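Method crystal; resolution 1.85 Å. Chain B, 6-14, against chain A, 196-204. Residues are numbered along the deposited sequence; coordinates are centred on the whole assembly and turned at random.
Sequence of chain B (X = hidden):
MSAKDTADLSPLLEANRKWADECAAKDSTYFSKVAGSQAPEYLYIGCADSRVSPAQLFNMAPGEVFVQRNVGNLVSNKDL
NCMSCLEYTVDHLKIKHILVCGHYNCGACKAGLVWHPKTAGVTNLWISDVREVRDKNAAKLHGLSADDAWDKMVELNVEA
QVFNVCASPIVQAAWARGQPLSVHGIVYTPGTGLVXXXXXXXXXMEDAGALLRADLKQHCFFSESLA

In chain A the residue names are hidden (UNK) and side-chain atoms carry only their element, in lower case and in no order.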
ATOM      1  N   THR B   6      33.644  14.695   3.281  1.00 72.08           N
ATOM      2  CA  THR B   6      32.250  15.113   2.871  1.00 72.05           C
ATOM      3  C   THR B   6      31.227  14.086   3.431  1.00 70.57           C
ATOM      4  O   THR B   6      30.392  14.439   4.322  1.00 70.70           O
ATOM      5  CB  THR B   6      32.045  15.386   1.269  1.00 72.70           C
ATOM      6  OG1 THR B   6      32.991  14.631   0.482  1.00 74.55           O
ATOM      7  CG2 THR B   6      32.141  16.919   0.904  1.00 72.38           C
ATOM      8  N   ALA B   7      31.309  12.824   2.958  1.00 67.18           N
ATOM      9  CA  ALA B   7      30.404  11.789   3.489  1.00 63.66           C
ATOM     10  C   ALA B   7      30.884  10.983   4.732  1.00 61.09           C
ATOM     11  O   ALA B   7      30.142  10.124   5.248  1.00 59.79           O
ATOM     12  CB  ALA B   7      29.883  10.871   2.359  1.00 63.46           C
ATOM     13  N   ASP B   8      32.092  11.248   5.238  1.00 57.12           N
ATOM     14  CA  ASP B   8      32.568  10.502   6.396  1.00 54.85           C
ATOM     15  C   ASP B   8      31.661  10.757   7.626  1.00 52.57           C
ATOM     16  O   ASP B   8      31.193  11.876   7.800  1.00 52.61           O
ATOM     17  CB  ASP B   8      34.037  10.872   6.693  1.00 55.97           C
ATOM     18  CG  ASP B   8      34.534  10.263   7.973  1.00 57.90           C
ATOM     19  OD1 ASP B   8      35.093   9.150   7.934  1.00 61.84           O
ATOM     20  OD2 ASP B   8      34.338  10.882   9.037  1.00 65.03           O
ATOM     21  N   LEU B   9      31.392   9.725   8.459  1.00 51.03           N
ATOM     22  CA  LEU B   9      30.456   9.815   9.633  1.00 49.33           C
ATOM     23  C   LEU B   9      31.076  10.054  11.008  1.00 49.25           C
ATOM     24  O   LEU B   9      30.346  10.112  11.994  1.00 49.02           O
ATOM     25  CB  LEU B   9      29.640   8.499   9.821  1.00 48.70           C
ATOM     26  CG  LEU B   9      28.454   8.029   8.962  1.00 47.63           C
ATOM     27  CD1 LEU B   9      27.715   6.767   9.642  1.00 43.57           C
ATOM     28  CD2 LEU B   9      27.523   9.178   8.632  1.00 46.84           C
ATOM     29  N   SER B  10      32.411  10.107  11.120  1.00 49.99           N
ATOM     30  CA  SER B  10      33.063  10.193  12.475  1.00 49.72           C
ATOM     31  C   SER B  10      32.528  11.341  13.325  1.00 48.47           C
ATOM     32  O   SER B  10      32.261  11.163  14.521  1.00 48.48           O
ATOM     33  CB  SER B  10      34.608  10.289  12.381  1.00 50.42           C
ATOM     34  OG  SER B  10      35.089   9.725  11.167  1.00 50.78           O
ATOM     35  N   PRO B  11      32.328  12.516  12.714  1.00 48.47           N
ATOM     36  CA  PRO B  11      31.781  13.602  13.522  1.00 48.43           C
ATOM     37  C   PRO B  11      30.403  13.247  14.163  1.00 47.93           C
ATOM     38  O   PRO B  11      30.173  13.513  15.352  1.00 45.86           O
ATOM     39  CB  PRO B  11      31.644  14.773  12.491  1.00 49.11           C
ATOM     40  CG  PRO B  11      32.614  14.485  11.451  1.00 49.45           C
ATOM     41  CD  PRO B  11      32.664  12.961  11.346  1.00 49.06           C
ATOM     42  N   LEU B  12      29.486  12.655  13.366  1.00 47.71           N
ATOM     43  CA  LEU B  12      28.213  12.183  13.906  1.00 46.42           C
ATOM     44  C   LEU B  12      28.435  11.135  14.975  1.00 44.93           C
ATOM     45  O   LEU B  12      27.840  11.187  16.058  1.00 44.74           O
ATOM     46  CB  LEU B  12      27.367  11.575  12.779  1.00 47.70           C
ATOM     47  CG  LEU B  12      26.213  12.365  12.190  1.00 51.22           C
ATOM     48  CD1 LEU B  12      25.447  11.409  11.238  1.00 53.43           C
ATOM     49  CD2 LEU B  12      25.306  12.882  13.270  1.00 50.96           C
ATOM     50  N   LEU B  13      29.272  10.141  14.685  1.00 45.81           N
ATOM     51  CA  LEU B  13      29.529   9.065  15.682  1.00 47.02           C
ATOM     52  C   LEU B  13      30.077   9.617  16.991  1.00 47.32           C
ATOM     53  O   LEU B  13      29.675   9.226  18.115  1.00 47.20           O
ATOM     54  CB  LEU B  13      30.472   8.036  15.074  1.00 47.26           C
ATOM     55  CG  LEU B  13      29.886   7.298  13.866  1.00 48.24           C
ATOM     56  CD1 LEU B  13      30.954   6.394  13.241  1.00 48.08           C
ATOM     57  CD2 LEU B  13      28.681   6.499  14.370  1.00 48.04           C
ATOM     58  N   GLU B  14      30.966  10.589  16.845  1.00 48.23           N
ATOM     59  CA  GLU B  14      31.534  11.251  18.027  1.00 48.92           C
ATOM     60  C   GLU B  14      30.486  12.044  18.810  1.00 46.53           C
ATOM     61  O   GLU B  14      30.474  12.035  20.036  1.00 46.46           O
ATOM     62  CB  GLU B  14      32.763  12.132  17.649  1.00 50.44           C
ATOM     63  CG  GLU B  14      33.649  12.568  18.909  1.00 57.52           C
ATOM     64  CD  GLU B  14      33.947  11.395  19.949  1.00 67.10           C
ATOM     65  OE1 GLU B  14      34.476  10.309  19.554  1.00 68.35           O
ATOM     66  OE2 GLU B  14      33.623  11.545  21.177  1.00 71.08           O
TER
ATOM     67  N   UNK A 196      26.977   2.080  15.942  1.00 39.62           N
ATOM     68  CA  UNK A 196      28.112   1.540  15.181  1.00 41.15           C
ATOM     69  C   UNK A 196      27.880   1.608  13.664  1.00 41.32           C
ATOM     70  O   UNK A 196      26.762   1.430  13.182  1.00 42.00           O
ATOM     71  c   UNK A 196      28.121  -2.975  15.770  1.00 48.23           C
ATOM     72  c   UNK A 196      29.432  -2.201  15.562  1.00 48.05           C
ATOM     73  n   UNK A 196      28.225  -4.336  16.444  1.00 44.24           N
ATOM     74  c   UNK A 196      29.182  -0.826  14.793  1.00 42.71           C
ATOM     75  c   UNK A 196      28.409   0.104  15.688  1.00 40.43           C
ATOM     76  N   UNK A 197      28.939   1.886  12.917  1.00 40.86           N
ATOM     77  CA  UNK A 197      28.893   1.879  11.477  1.00 41.00           C
ATOM     78  C   UNK A 197      29.062   0.470  10.901  1.00 41.79           C
ATOM     79  O   UNK A 197      30.164  -0.127  10.957  1.00 40.31           O
ATOM     80  o   UNK A 197      30.733   4.866   7.987  1.00 47.58           O
ATOM     81  c   UNK A 197      29.928   3.029   9.370  1.00 42.40           C
ATOM     82  c   UNK A 197      30.969   4.051   8.907  1.00 53.12           C
ATOM     83  o   UNK A 197      32.062   4.057   9.515  1.00 57.47           O
ATOM     84  c   UNK A 197      29.902   2.883  10.891  1.00 41.76           C
ATOM     85  N   UNK A 198      27.988  -0.069  10.315  1.00 38.45           N
ATOM     86  CA  UNK A 198      28.045  -1.380   9.660  1.00 39.00           C
ATOM     87  C   UNK A 198      28.546  -1.364   8.261  1.00 38.81           C
ATOM     88  O   UNK A 198      29.203  -2.317   7.824  1.00 39.76           O
ATOM     89  c   UNK A 198      26.225  -3.143  10.502  1.00 43.95           C
ATOM     90  c   UNK A 198      24.654  -3.162  10.703  1.00 43.33           C
ATOM     91  c   UNK A 198      27.065  -3.395  11.848  1.00 47.28           C
ATOM     92  c   UNK A 198      26.645  -2.000   9.615  1.00 38.06           C
ATOM     93  N   UNK A 199      28.173  -0.349   7.489  1.00 37.19           N
ATOM     94  CA  UNK A 199      28.637  -0.259   6.141  1.00 37.01           C
ATOM     95  C   UNK A 199      29.181   1.153   5.913  1.00 39.61           C
ATOM     96  O   UNK A 199      28.540   2.129   6.318  1.00 37.68           O
ATOM     97  c   UNK A 199      27.512  -0.523   5.093  1.00 37.51           C
ATOM     98  c   UNK A 199      26.709  -1.810   5.424  1.00 38.44           C
ATOM     99  c   UNK A 199      28.127  -0.558   3.713  1.00 35.06           C
ATOM    100  c   UNK A 199      25.492  -1.943   4.519  1.00 35.54           C
ATOM    101  N   UNK A 200      30.338   1.256   5.218  1.00 41.00           N
ATOM    102  CA  UNK A 200      30.981   2.554   5.091  1.00 42.17           C
ATOM    103  C   UNK A 200      30.126   3.365   4.107  1.00 41.24           C
ATOM    104  O   UNK A 200      29.193   2.796   3.486  1.00 40.12           O
ATOM    105  n   UNK A 200      35.873  -0.309   6.318  1.00 70.30           N
ATOM    106  c   UNK A 200      33.562   0.887   6.254  1.00 60.57           C
ATOM    107  c   UNK A 200      33.433   2.314   5.771  1.00 50.29           C
ATOM    108  c   UNK A 200      32.444   2.400   4.607  1.00 44.05           C
ATOM    109  c   UNK A 200      34.651   0.050   5.449  1.00 67.99           C
ATOM    110  N   UNK A 201      30.394   4.672   3.965  1.00 40.92           N
ATOM    111  CA  UNK A 201      29.526   5.480   3.114  1.00 38.93           C
ATOM    112  C   UNK A 201      29.481   4.989   1.676  1.00 39.89           C
ATOM    113  O   UNK A 201      30.535   4.563   1.128  1.00 40.03           O
ATOM    114  c   UNK A 201      30.180   6.866   3.198  1.00 39.92           C
ATOM    115  c   UNK A 201      31.348   5.526   4.735  1.00 41.73           C
ATOM    116  c   UNK A 201      30.793   6.901   4.570  1.00 38.44           C
ATOM    117  N   UNK A 202      28.283   5.052   1.037  1.00 36.30           N
ATOM    118  CA  UNK A 202      28.070   4.689  -0.345  1.00 35.53           C
ATOM    119  C   UNK A 202      27.622   5.954  -1.018  1.00 36.71           C
ATOM    120  O   UNK A 202      26.557   6.510  -0.647  1.00 36.21           O
ATOM    121  c   UNK A 202      26.966   3.578  -0.524  1.00 33.46           C
ATOM    122  c   UNK A 202      26.492   1.203   0.450  1.00 34.92           C
ATOM    123  c   UNK A 202      26.671   3.357  -2.034  1.00 33.42           C
ATOM    124  c   UNK A 202      27.481   2.255   0.089  1.00 35.45           C
ATOM    125  N   UNK A 203      28.453   6.488  -1.938  1.00 36.64           N
ATOM    126  CA  UNK A 203      28.174   7.790  -2.501  1.00 36.45           C
ATOM    127  C   UNK A 203      27.781   7.597  -3.904  1.00 35.22           C
ATOM    128  O   UNK A 203      27.512   8.565  -4.589  1.00 38.53           O
ATOM    129  o   UNK A 203      30.452   8.094  -3.263  1.00 38.18           O
ATOM    130  c   UNK A 203      29.942   9.049  -1.125  1.00 36.91           C
ATOM    131  c   UNK A 203      29.453   8.760  -2.504  1.00 36.63           C
ATOM    132  N   UNK A 204      27.746   6.369  -4.393  1.00 34.77           N
ATOM    133  CA  UNK A 204      27.315   6.115  -5.763  1.00 34.09           C
ATOM    134  C   UNK A 204      27.545   4.673  -6.140  1.00 34.65           C
ATOM    135  O   UNK A 204      27.892   3.871  -5.271  1.00 36.76           O
TER
HETATM  136  O   HOH W   1      32.250   6.945   7.889  1.00 42.28           O

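Position 196 of chain A carries four carbons in a row ending in a nitrogen, which is a lysine. The CA-to-CB bond of Lys196(A) points away from chain B, and its NZ is hydrogen-bonded elsewhere in the structure. Its backbone nevertheless lies alongside the helix of chain B, with its CA 7.7 Å from the CA of Leu13(B).

At position 197 there are three carbons, the third bearing two oxygens, in an extended chain that starts toward chain B. CB lies 4.4 Å from CD1 of Leu13(B), and one of the terminal oxygens comes within 3.9 Å of CD1 of Leu9(B). Three carbons before the fork of two oxygens, one more than aspartate has, make this Glu197(A), with chi1 and chi2 both t. The oxygen near Leu9(B) is OE2, which accepts a hydrogen bond from water 1 at 2.6 Å from the water O; the same water O accepts from N of Leu9(B) at 3.0 Å.

Position 198 has four carbons forked at the second, the pattern of leucine. Leu198(A) lies where the chain turns a corner, and its side chain stays 8.8 Å or more from chain B. Position 199, also at the corner, again has four carbons, but the fork is at the first and one arm is two carbons long; this is isoleucine. Ile199(A) is buried, yet its side chain makes no contact with the chain B stretch.

Four carbons in a row ending in nitrogen recur at position 200, identifying Lys200(A). Its CA-to-CB bond points sideways, and the end of the side chain leads away from chain B.

Position 201 has three carbons that close a ring onto its own backbone N, so it can only be proline. The ring faces the turn before the helix: CB of Pro201(A) packs 4.1 Å from CB of Ala7(B), while CG approaches O of Ala7(B) to 3.4 Å.

At position 202 four carbons fork at the first, with one two-carbon arm, as in isoleucine; Ile202(A) points away from chain B and is buried. Position 203 has a single carbon carrying one oxygen and one carbon, hence threonine. CG2 of Thr203(A) touches CB of Ala7(B) at 3.9 Å, whereas OG1 is hydrogen-bonded elsewhere in the structure. Position 204 has no side-chain atoms and is glycine; Gly204(A) occupies the N-cap position of a following helix.

The contact is small, burying 254 Å² in total, and no direct hydrogen bond crosses it. Ala7(B) rests against Pro201(A) and Thr203(A), while Leu9(B) and Leu13(B), one helical turn apart, lie along Glu197(A). Water 1 adds a polar link between the chains. On chain B, OD2 of Asp8(B) accepts from N of Ser10(B) at 2.9 Å, capping the start of the helix, and the bond from N of Leu13(B) to O of Leu9(B), 2.9 Å, ties together the two leucines that meet the glutamate.

Chain A, residues 196-204: KELIKPITG
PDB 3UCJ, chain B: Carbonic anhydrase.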